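PDB 4O5H: phenylacetaldehyde dehydrogenase from Burkholderia cenocepacia, which probably catalyses the NAD+-dependent oxidation of phenylacetaldehyde to phenylacetate, as a member of the aldehyde dehydrogenase family. Local coordinates for residues A[90-93]-A[94-97]; A[271-275]-A[276-280]; A[465-469]-A[470-474]; A[489-493]-A[494-498]. One frame throughout, in Å; residues are numbered along the deposited sequence. Where two conformers were deposited one is given.

Interaction 1 of 4, residues A[90-93]-A[94-97]; sequences KTTD and RERL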
loop_
_atom_site.group_PDB
_atom_site.type_symbol
_atom_site.label_atom_id
_atom_site.label_comp_id
_atom_site.label_asym_id
_atom_site.label_seq_id
_atom_site.Cartn_x
_atom_site.Cartn_y
_atom_site.Cartn_z
ATOM N N LYS A 90 -5.749 -10.324 25.459
ATOM C CA LYS A 90 -4.578 -11.124 25.169
ATOM C C LYS A 90 -4.695 -11.676 23.736
ATOM O O LYS A 90 -5.808 -11.821 23.206
ATOM C CB LYS A 90 -4.491 -12.282 26.158
ATOM C CG LYS A 90 -4.317 -11.866 27.597
ATOM C CD LYS A 90 -4.419 -13.067 28.531
ATOM C CE LYS A 90 -3.968 -12.745 29.963
ATOM N NZ LYS A 90 -2.526 -12.329 30.035
ATOM N N THR A 91 -3.569 -11.951 23.098
ATOM C CA THR A 91 -3.564 -12.655 21.839
ATOM C C THR A 91 -4.450 -13.917 21.897
ATOM O O THR A 91 -5.187 -14.206 20.965
ATOM C CB THR A 91 -2.139 -13.066 21.396
ATOM O OG1 THR A 91 -1.530 -13.839 22.426
ATOM C CG2 THR A 91 -1.296 -11.851 21.037
ATOM N N THR A 92 -4.355 -14.643 23.000
ATOM C CA THR A 92 -5.161 -15.834 23.209
ATOM C C THR A 92 -6.657 -15.558 23.344
ATOM O O THR A 92 -7.467 -16.430 23.034
ATOM C CB THR A 92 -4.649 -16.630 24.417
ATOM O OG1 THR A 92 -4.413 -15.760 25.536
ATOM C CG2 THR A 92 -3.324 -17.285 24.086
ATOM N N ASP A 93 -7.035 -14.376 23.808
ATOM C CA ASP A 93 -8.456 -13.991 23.844
ATOM C C ASP A 93 -8.986 -13.805 22.417
ATOM O O ASP A 93 -10.064 -14.274 22.072
ATOM C CB ASP A 93 -8.687 -12.690 24.652
ATOM C CG ASP A 93 -8.329 -12.801 26.119
ATOM O OD1 ASP A 93 -8.456 -13.893 26.725
ATOM O OD2 ASP A 93 -7.878 -11.793 26.682
ATOM N N ARG A 94 -8.229 -13.102 21.583
ATOM C CA ARG A 94 -8.650 -12.869 20.220
ATOM C C ARG A 94 -8.773 -14.214 19.469
ATOM O O ARG A 94 -9.728 -14.454 18.745
ATOM C CB ARG A 94 -7.669 -11.929 19.485
ATOM C CG ARG A 94 -7.407 -10.601 20.204
ATOM C CD ARG A 94 -6.851 -9.495 19.303
ATOM N NE ARG A 94 -5.645 -9.864 18.571
ATOM C CZ ARG A 94 -4.387 -9.657 18.998
ATOM N NH1 ARG A 94 -4.173 -9.072 20.188
ATOM N NH2 ARG A 94 -3.328 -10.044 18.237
ATOM N N GLU A 95 -7.803 -15.084 19.686
ATOM C CA GLU A 95 -7.779 -16.413 19.089
ATOM C C GLU A 95 -9.044 -17.174 19.476
ATOM O O GLU A 95 -9.749 -17.703 18.599
ATOM C CB GLU A 95 -6.512 -17.143 19.573
ATOM C CG GLU A 95 -6.347 -18.574 19.108
ATOM C CD GLU A 95 -5.086 -19.171 19.737
ATOM O OE1 GLU A 95 -5.070 -19.384 20.967
ATOM O OE2 GLU A 95 -4.109 -19.403 18.965
ATOM N N ARG A 96 -9.343 -17.187 20.772
ATOM C CA ARG A 96 -10.460 -17.965 21.296
ATOM C C ARG A 96 -11.770 -17.499 20.676
ATOM O O ARG A 96 -12.583 -18.313 20.197
ATOM C CB ARG A 96 -10.535 -17.864 22.813
ATOM C CG ARG A 96 -11.685 -18.691 23.399
ATOM C CD ARG A 96 -11.792 -18.637 24.880
ATOM N NE ARG A 96 -10.603 -19.155 25.572
ATOM C CZ ARG A 96 -10.342 -20.432 25.923
ATOM N NH1 ARG A 96 -11.106 -21.446 25.560
ATOM N NH2 ARG A 96 -9.241 -20.690 26.613
ATOM N N LEU A 97 -11.971 -16.190 20.675
ATOM C CA LEU A 97 -13.230 -15.617 20.184
ATOM C C LEU A 97 -13.426 -15.908 18.675
ATOM O O LEU A 97 -14.524 -16.211 18.232
ATOM C CB LEU A 97 -13.307 -14.120 20.442
ATOM C CG LEU A 97 -13.361 -13.716 21.925
ATOM C CD1 LEU A 97 -13.171 -12.220 22.048
ATOM C CD2 LEU A 97 -14.675 -14.108 22.539
HETATM O O HOH W 1 -6.903 -19.143 22.966
HETATM O O HOH W 2 -8.014 -18.050 26.009
HETATM O O HOH W 3 -10.534 -16.014 26.137
#

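Interaction 2 of 4, residues A[271-275]-A[276-280]; sequences HAALD and NMTRM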
loop_
_atom_site.group_PDB
_atom_site.type_symbol
_atom_site.label_atom_id
_atom_site.label_comp_id
_atom_site.label_asym_id
_atom_site.label_seq_id
_atom_site.Cartn_x
_atom_site.Cartn_y
_atom_site.Cartn_z
ATOM N N HIS A 271 -8.514 8.223 -3.510
ATOM C CA HIS A 271 -8.269 9.656 -3.435
ATOM C C HIS A 271 -8.823 10.238 -2.113
ATOM O O HIS A 271 -8.176 11.048 -1.465
ATOM C CB HIS A 271 -8.903 10.429 -4.618
ATOM C CG HIS A 271 -8.233 10.220 -5.938
ATOM N ND1 HIS A 271 -6.944 10.638 -6.206
ATOM C CD2 HIS A 271 -8.681 9.651 -7.082
ATOM C CE1 HIS A 271 -6.613 10.297 -7.434
ATOM N NE2 HIS A 271 -7.658 9.716 -7.997
ATOM N N ALA A 272 -9.974 9.748 -1.667
ATOM C CA ALA A 272 -10.512 10.159 -0.372
ATOM C C ALA A 272 -9.563 9.719 0.751
ATOM O O ALA A 272 -9.280 10.492 1.681
ATOM C CB ALA A 272 -11.907 9.579 -0.157
ATOM N N ALA A 273 -9.100 8.486 0.686
ATOM C CA ALA A 273 -8.183 7.966 1.691
ATOM C C ALA A 273 -6.892 8.787 1.763
ATOM O O ALA A 273 -6.430 9.159 2.857
ATOM C CB ALA A 273 -7.841 6.520 1.383
ATOM N N LEU A 274 -6.318 9.054 0.601
ATOM C CA LEU A 274 -5.057 9.751 0.543
ATOM C C LEU A 274 -5.112 11.109 1.217
ATOM O O LEU A 274 -4.134 11.537 1.815
ATOM C CB LEU A 274 -4.631 9.987 -0.879
ATOM C CG LEU A 274 -3.482 9.183 -1.397
ATOM C CD1 LEU A 274 -3.156 9.740 -2.773
ATOM C CD2 LEU A 274 -2.231 9.312 -0.486
ATOM N N ASP A 275 -6.226 11.801 1.079
ATOM C CA ASP A 275 -6.317 13.120 1.662
ATOM C C ASP A 275 -6.198 13.113 3.165
ATOM O O ASP A 275 -5.821 14.119 3.719
ATOM C CB ASP A 275 -7.569 13.820 1.182
ATOM C CG ASP A 275 -7.400 14.338 -0.266
ATOM O OD1 ASP A 275 -6.244 14.697 -0.673
ATOM O OD2 ASP A 275 -8.414 14.394 -0.956
ATOM N N ASN A 276 -6.471 11.968 3.796
ATOM C CA ASN A 276 -6.242 11.774 5.223
ATOM C C ASN A 276 -5.024 10.915 5.545
ATOM O O ASN A 276 -4.816 10.535 6.702
ATOM C CB ASN A 276 -7.471 11.084 5.839
ATOM C CG ASN A 276 -8.727 11.913 5.687
ATOM O OD1 ASN A 276 -8.677 13.096 5.895
ATOM N ND2 ASN A 276 -9.835 11.303 5.344
ATOM N N MET A 277 -4.226 10.589 4.532
ATOM C CA MET A 277 -3.121 9.628 4.678
ATOM C C MET A 277 -3.581 8.316 5.322
ATOM O O MET A 277 -2.841 7.679 6.079
ATOM C CB MET A 277 -1.945 10.258 5.408
ATOM C CG MET A 277 -0.573 9.713 5.015
ATOM S SD MET A 277 -0.235 9.571 3.241
ATOM C CE MET A 277 -0.482 11.198 2.699
ATOM N N THR A 278 -4.789 7.900 4.960
ATOM C CA THR A 278 -5.327 6.594 5.336
ATOM C C THR A 278 -4.679 5.486 4.477
ATOM O O THR A 278 -4.564 5.630 3.270
ATOM C CB THR A 278 -6.842 6.624 5.100
ATOM O OG1 THR A 278 -7.410 7.685 5.849
ATOM C CG2 THR A 278 -7.506 5.306 5.508
ATOM N N ARG A 279 -4.252 4.391 5.093
ATOM C CA ARG A 279 -3.631 3.324 4.377
ATOM C C ARG A 279 -4.701 2.668 3.547
ATOM O O ARG A 279 -5.869 2.703 3.906
ATOM C CB ARG A 279 -3.042 2.264 5.321
ATOM C CG ARG A 279 -1.790 2.720 6.063
ATOM C CD ARG A 279 -2.011 3.595 7.271
ATOM N NE ARG A 279 -0.668 3.857 7.824
ATOM C CZ ARG A 279 -0.011 5.018 7.789
ATOM N NH1 ARG A 279 -0.560 6.148 7.293
ATOM N NH2 ARG A 279 1.260 5.030 8.238
ATOM N N MET A 280 -4.322 2.042 2.450
ATOM C CA MET A 280 -5.333 1.467 1.590
ATOM C C MET A 280 -4.935 0.157 0.962
ATOM O O MET A 280 -3.782 -0.088 0.660
ATOM C CB MET A 280 -5.789 2.514 0.549
ATOM C CG MET A 280 -4.800 2.845 -0.508
ATOM S SD MET A 280 -5.151 4.452 -1.332
ATOM C CE MET A 280 -4.055 5.501 -0.457
#

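Interaction 3 of 4, residues A[465-469]-A[470-474]; sequences TVWVN and CHSLL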
loop_
_atom_site.group_PDB
_atom_site.type_symbol
_atom_site.label_atom_id
_atom_site.label_comp_id
_atom_site.label_asym_id
_atom_site.label_seq_id
_atom_site.Cartn_x
_atom_site.Cartn_y
_atom_site.Cartn_z
ATOM N N THR A 465 -2.306 -13.644 -9.428
ATOM C CA THR A 465 -2.415 -15.092 -9.254
ATOM C C THR A 465 -2.411 -15.755 -10.642
ATOM O O THR A 465 -3.118 -15.304 -11.553
ATOM C CB THR A 465 -3.705 -15.527 -8.526
ATOM O OG1 THR A 465 -3.747 -14.930 -7.200
ATOM C CG2 THR A 465 -3.779 -17.050 -8.400
ATOM N N VAL A 466 -1.544 -16.744 -10.838
ATOM C CA VAL A 466 -1.550 -17.554 -12.024
ATOM C C VAL A 466 -1.873 -19.017 -11.632
ATOM O O VAL A 466 -1.110 -19.657 -10.880
ATOM C CB VAL A 466 -0.197 -17.532 -12.724
ATOM C CG1 VAL A 466 -0.231 -18.374 -13.976
ATOM C CG2 VAL A 466 0.202 -16.081 -13.075
ATOM N N TRP A 467 -3.011 -19.507 -12.097
ATOM C CA TRP A 467 -3.438 -20.872 -11.847
ATOM C C TRP A 467 -2.962 -21.749 -12.988
ATOM O O TRP A 467 -2.849 -21.301 -14.120
ATOM C CB TRP A 467 -4.982 -20.945 -11.762
ATOM C CG TRP A 467 -5.607 -20.322 -10.557
ATOM C CD1 TRP A 467 -5.647 -20.835 -9.287
ATOM C CD2 TRP A 467 -6.245 -19.043 -10.490
ATOM N NE1 TRP A 467 -6.315 -19.962 -8.451
ATOM C CE2 TRP A 467 -6.689 -18.858 -9.167
ATOM C CE3 TRP A 467 -6.509 -18.050 -11.424
ATOM C CZ2 TRP A 467 -7.386 -17.733 -8.771
ATOM C CZ3 TRP A 467 -7.175 -16.916 -11.010
ATOM C CH2 TRP A 467 -7.597 -16.763 -9.704
ATOM N N VAL A 468 -2.710 -23.005 -12.694
ATOM C CA VAL A 468 -2.433 -24.006 -13.742
ATOM C C VAL A 468 -3.435 -25.157 -13.602
ATOM O O VAL A 468 -3.553 -25.778 -12.534
ATOM C CB VAL A 468 -1.012 -24.530 -13.667
ATOM C CG1 VAL A 468 -0.732 -25.539 -14.773
ATOM C CG2 VAL A 468 -0.042 -23.379 -13.727
ATOM N N ASN A 469 -4.176 -25.436 -14.672
ATOM C CA ASN A 469 -5.232 -26.470 -14.695
ATOM C C ASN A 469 -6.317 -26.269 -13.657
ATOM O O ASN A 469 -6.935 -27.201 -13.157
ATOM C CB ASN A 469 -4.608 -27.854 -14.577
ATOM C CG ASN A 469 -3.610 -28.130 -15.698
ATOM O OD1 ASN A 469 -3.785 -27.667 -16.812
ATOM N ND2 ASN A 469 -2.553 -28.828 -15.387
ATOM N N CYS A 470 -6.564 -25.010 -13.352
ATOM C CA CYS A 470 -7.688 -24.598 -12.508
ATOM C C CYS A 470 -7.867 -23.088 -12.712
ATOM O O CYS A 470 -7.118 -22.480 -13.499
ATOM C CB CYS A 470 -7.422 -24.974 -11.047
ATOM S SG CYS A 470 -5.892 -24.348 -10.333
ATOM N N HIS A 471 -8.863 -22.479 -12.058
ATOM C CA HIS A 471 -9.088 -21.052 -12.165
ATOM C C HIS A 471 -10.014 -20.600 -11.047
ATOM O O HIS A 471 -10.929 -21.342 -10.665
ATOM C CB HIS A 471 -9.709 -20.681 -13.514
ATOM C CG HIS A 471 -9.511 -19.239 -13.902
ATOM N ND1 HIS A 471 -8.608 -18.852 -14.867
ATOM C CD2 HIS A 471 -10.131 -18.111 -13.489
ATOM C CE1 HIS A 471 -8.634 -17.533 -14.979
ATOM N NE2 HIS A 471 -9.561 -17.061 -14.155
ATOM N N SER A 472 -9.748 -19.400 -10.520
ATOM C CA SER A 472 -10.483 -18.834 -9.382
ATOM C C SER A 472 -10.628 -19.841 -8.245
ATOM O O SER A 472 -11.693 -19.940 -7.638
ATOM C CB SER A 472 -11.867 -18.328 -9.793
ATOM O OG SER A 472 -11.796 -17.356 -10.805
ATOM N N LEU A 473 -9.560 -20.557 -7.932
ATOM C CA LEU A 473 -9.512 -21.469 -6.836
ATOM C C LEU A 473 -8.797 -20.774 -5.640
ATOM O O LEU A 473 -7.742 -20.169 -5.830
ATOM C CB LEU A 473 -8.766 -22.696 -7.355
ATOM C CG LEU A 473 -9.064 -24.001 -6.672
ATOM C CD1 LEU A 473 -10.530 -24.290 -6.925
ATOM C CD2 LEU A 473 -8.159 -25.101 -7.203
ATOM N N LEU A 474 -9.415 -20.816 -4.446
ATOM C CA LEU A 474 -8.992 -20.069 -3.264
ATOM C C LEU A 474 -8.477 -21.000 -2.170
ATOM O O LEU A 474 -9.005 -22.091 -1.992
ATOM C CB LEU A 474 -10.216 -19.353 -2.617
#

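Interaction 4 of 4, residues A[489-493]-A[494-498]; sequences GRELG and RAVID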
loop_
_atom_site.group_PDB
_atom_site.type_symbol
_atom_site.label_atom_id
_atom_site.label_comp_id
_atom_site.label_asym_id
_atom_site.label_seq_id
_atom_site.Cartn_x
_atom_site.Cartn_y
_atom_site.Cartn_z
ATOM N N GLY A 489 -2.080 -4.485 -2.801
ATOM C CA GLY A 489 -2.419 -5.129 -1.536
ATOM C C GLY A 489 -2.865 -6.551 -1.786
ATOM O O GLY A 489 -3.206 -6.907 -2.903
ATOM N N ARG A 490 -2.868 -7.347 -0.727
ATOM C CA ARG A 490 -3.207 -8.764 -0.785
ATOM C C ARG A 490 -4.215 -9.158 0.287
ATOM O O ARG A 490 -4.217 -8.600 1.420
ATOM C CB ARG A 490 -1.966 -9.604 -0.665
ATOM C CG ARG A 490 -0.982 -9.460 -1.814
ATOM C CD ARG A 490 -1.557 -9.949 -3.152
ATOM N NE ARG A 490 -0.651 -9.832 -4.295
ATOM C CZ ARG A 490 -0.619 -8.814 -5.171
ATOM N NH1 ARG A 490 -1.438 -7.771 -5.078
ATOM N NH2 ARG A 490 0.249 -8.832 -6.166
ATOM N N GLU A 491 -5.140 -10.041 -0.104
ATOM C CA GLU A 491 -6.041 -10.699 0.820
ATOM C C GLU A 491 -5.458 -12.047 1.147
ATOM O O GLU A 491 -4.748 -12.603 0.340
ATOM C CB GLU A 491 -7.396 -10.948 0.166
ATOM C CG GLU A 491 -8.170 -9.714 -0.326
ATOM C CD GLU A 491 -8.999 -9.040 0.742
ATOM O OE1 GLU A 491 -8.600 -9.084 1.937
ATOM O OE2 GLU A 491 -10.038 -8.432 0.367
ATOM N N LEU A 492 -5.813 -12.588 2.318
ATOM C CA LEU A 492 -5.490 -13.968 2.733
ATOM C C LEU A 492 -4.016 -14.214 3.006
ATOM O O LEU A 492 -3.150 -13.406 2.709
ATOM C CB LEU A 492 -6.047 -14.979 1.732
ATOM C CG LEU A 492 -7.551 -14.867 1.449
ATOM C CD1 LEU A 492 -7.968 -15.890 0.398
ATOM C CD2 LEU A 492 -8.332 -15.128 2.721
ATOM N N GLY A 493 -3.746 -15.363 3.613
ATOM C CA GLY A 493 -2.383 -15.774 3.912
ATOM C C GLY A 493 -1.715 -14.988 5.005
ATOM O O GLY A 493 -2.318 -14.133 5.673
ATOM N N ARG A 494 -0.438 -15.268 5.180
ATOM C CA ARG A 494 0.408 -14.457 6.035
ATOM C C ARG A 494 0.445 -13.010 5.556
ATOM O O ARG A 494 0.530 -12.079 6.371
ATOM C CB ARG A 494 1.830 -15.027 6.037
ATOM C CG ARG A 494 2.747 -14.363 7.023
ATOM C CD ARG A 494 3.844 -15.338 7.396
ATOM N NE ARG A 494 4.554 -15.770 6.205
ATOM C CZ ARG A 494 5.546 -15.081 5.652
ATOM N NH1 ARG A 494 5.941 -13.920 6.181
ATOM N NH2 ARG A 494 6.174 -15.554 4.569
ATOM N N ALA A 495 0.380 -12.807 4.252
ATOM C CA ALA A 495 0.480 -11.444 3.691
ATOM C C ALA A 495 -0.561 -10.498 4.268
ATOM O O ALA A 495 -0.252 -9.356 4.623
ATOM C CB ALA A 495 0.400 -11.480 2.179
ATOM N N VAL A 496 -1.807 -10.936 4.360
ATOM C CA VAL A 496 -2.872 -9.974 4.752
ATOM C C VAL A 496 -2.673 -9.570 6.191
ATOM O O VAL A 496 -2.871 -8.417 6.565
ATOM C CB VAL A 496 -4.310 -10.508 4.484
ATOM C CG1 VAL A 496 -4.665 -11.658 5.423
ATOM C CG2 VAL A 496 -5.324 -9.402 4.602
ATOM N N ILE A 497 -2.216 -10.508 7.007
ATOM C CA ILE A 497 -1.933 -10.218 8.397
ATOM C C ILE A 497 -0.949 -9.068 8.518
ATOM O O ILE A 497 -1.170 -8.068 9.247
ATOM C CB ILE A 497 -1.423 -11.495 9.132
ATOM C CG1 ILE A 497 -2.569 -12.510 9.265
ATOM C CG2 ILE A 497 -0.831 -11.165 10.476
ATOM C CD1 ILE A 497 -3.676 -12.145 10.266
ATOM N N ASP A 498 0.148 -9.159 7.799
ATOM C CA ASP A 498 1.119 -8.060 7.822
ATOM C C ASP A 498 0.506 -6.747 7.352
ATOM O O ASP A 498 0.874 -5.687 7.816
ATOM C CB ASP A 498 2.379 -8.396 6.993
ATOM C CG ASP A 498 3.198 -9.568 7.590
ATOM O OD1 ASP A 498 3.177 -9.806 8.829
ATOM O OD2 ASP A 498 3.864 -10.272 6.779
#

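Interaction 1 of 4, residues A[90-93]-A[94-97]
Thr92 O is gripped by three donors: the backbone N of Arg96, water 1 and, more weakly, water 2. The Arg96 N to Thr92 O bond, 3.0 Å long, comes from above the carbonyl plane, 38° out of it. Water 1 carries the link to the side chain three residues on, also donating to Glu95 OE1 at 2.7 Å. Water 2 accepts from Arg96 NE at 2.8 Å, and water 3 makes a bridge from Asp93 OD1 to the same nitrogen, weak at the arginine end. Carboxylate and guanidinium thus meet through solvent, with Asp93 OD1 and Arg96 NE 5.8 Å apart. The other oxygen of Asp93 turns back to the start of the helix: Lys90, the N-cap residue, donates its backbone N to Asp93 OD2 at 2.9 Å, reaching it from above the carboxylate plane. Asp93 has its CG beside its own backbone N (chi1 -64°), which turns the carboxylate toward Lys90 N, where it would probably also interact favourably with the helix dipole. In one of two conformers, the Arg94 chain bends at chi3 and Thr91 CA lies 3.9 Å above one face of the guanidinium, offset toward its rim. This is the exposed first turn of helix 91-107. The same Arg94 conformer bonds NH2 to Ala200 O of helix 187-201, Glu95 OE2 reaches Thr147 OG1 in a loop, and Leu97 packs on Trp86 of helix 85-88.

Interaction 2 of 4, residues A[271-275]-A[276-280]
Helix 263-275 ends in a Schellman motif, with Thr278 N bonded to Ala273 O at 2.9 Å, Met277 N bonded to Leu274 O at 2.9 Å, and Met277 in the positive-phi C-prime position (phi 51°). Ala273 O takes a second bond, from Asn276 N at 3.0 Å, and the two donors reach it from opposite faces of its carbonyl plane. Beside the Schellman motif the side chains close an apolar patch. Met280 CE ends 3.8 Å from Leu274 CG, the two side chains crossing at a slant; CG of Met280 sits between its backbone N and carbonyl carbon (chi1 71°), and a further bend at chi3 brings the methyl back onto the helix. Met277 runs alongside Leu274, pointing the same way, its CE 4.1 Å from Leu274 CD2. The methyl of Ala273 meets Thr278 CB at 3.9 Å and also rests on Ile257 of strand 256-260. Asn276 ND2 bonds Arg250 O within its own chain, whereas Asp275 OD1 bonds His271 NE2 of the second subunit. The chemistry is therefore divided: backbone bonds turn the chain from helix to strand within a beta-alpha-beta unit, methionine and leucine carbons fill the buried corner, Thr278 O is buried without a partner, and Asp275 serves the dimer interface.

Interaction 3 of 4, residues A[465-469]-A[470-474]
Trp467 and the chain from Cys470 to Leu473 make the tight part of this turn, the backbone folding back across one face of the indole. Ser472 N lies 3.2 Å above the ring plane, over its centre, and His471 CA makes a CH-pi contact with the five-membered ring, 4.1 Å from its centroid. Thr465 CG2 takes the opposite face, 3.5 Å from the plane, sandwiching the indole. At the edge, Trp467 NE1 donates to Leu473 O at 3.0 Å, an in-plane bond on a carbonyl lone pair that helps fix the ring's rotation. Cys470 SG approaches obliquely, 3.7 Å from Trp467 CD1. The imidazole of His471 lies with one face over Trp467 CE3, its plane turned 36° from the indole's, while its two nitrogens bond Thr318 O and Ser445 OG. Packing is looser at the bend, where Asn469 turns away, its ND2 bonding Ser448 O, and at Leu473, whose side chain adds just CB. Both are partly exposed, and Leu473 also packs on Tyr160 of the second subunit. One indole organises the turn: its N-H is satisfied by a main-chain carbonyl and its faces are covered by carbon and peptide groups, although Cys470 O is buried without a partner.

Interaction 4 of 4, residues A[489-493]-A[494-498]
The start of helix 493-499 and the loop leading into it from strand 487-488 meet around Val496, whose side chain points back at the incoming backbone. Its CG2 lies 3.5 Å from Arg490 O, while CG1 is 3.4 Å from both Leu492 N and Gly493 O. CG1 stands between the backbone N and carbonyl carbon of its own residue (chi1 69°), which sends CG1 to Leu492 N and Gly493 O and CG2 across to Arg490 O. The two halves are tied by a backbone hydrogen bond: Val496 N donates to Leu492 O at 3.3 Å, arriving well above the carbonyl plane. Gly493, just ahead of Arg494, has a positive phi of 71°, which favours glycine. Alongside, the methyl of Ala495 touches Arg490 CB at 4.1 Å. Beyond that point the arginine bends at chi2 and its end leads off, with NH1 giving a bond to Gly489 O at 2.9 Å and NH2 reaching Ser503 O and, as a salt bridge, Glu502, both of the second subunit. Glu491 turns its carboxylate to Lys194 in a salt bridge. The buried corner is closed by two helices: Val496 rests on Met142 of helix 124-145 and on Pro197 of helix 187-201, Ile497 touches Met142 and Ala200 of the same two helices, and strand 501-509 follows one residue after the short helix.

Overall arrangement
The four contacts follow in series along the chain, none touching another. Interaction 1 opens helix 91-107 at the surface, its centre about 27 Å from that of the chain. Interaction 2 carries helix 263-275 into the mixed sheet that contains strand 279-283, while interaction 3 leaves strand 465-468, the edge strand, within this chain, of the second sheet. Interaction 4 follows strand 487-488, which pairs with 279-283, and lies near interaction 2, nearest atoms about 6 Å apart; interaction 3 comes within about 5 Å of it. Centres of interactions 2 and 3 are about 32 Å apart. Interactions 2, 3 and 4 meet the second subunit; at 465-468 the sheet runs on, probably onto strand 501-509 of that chain.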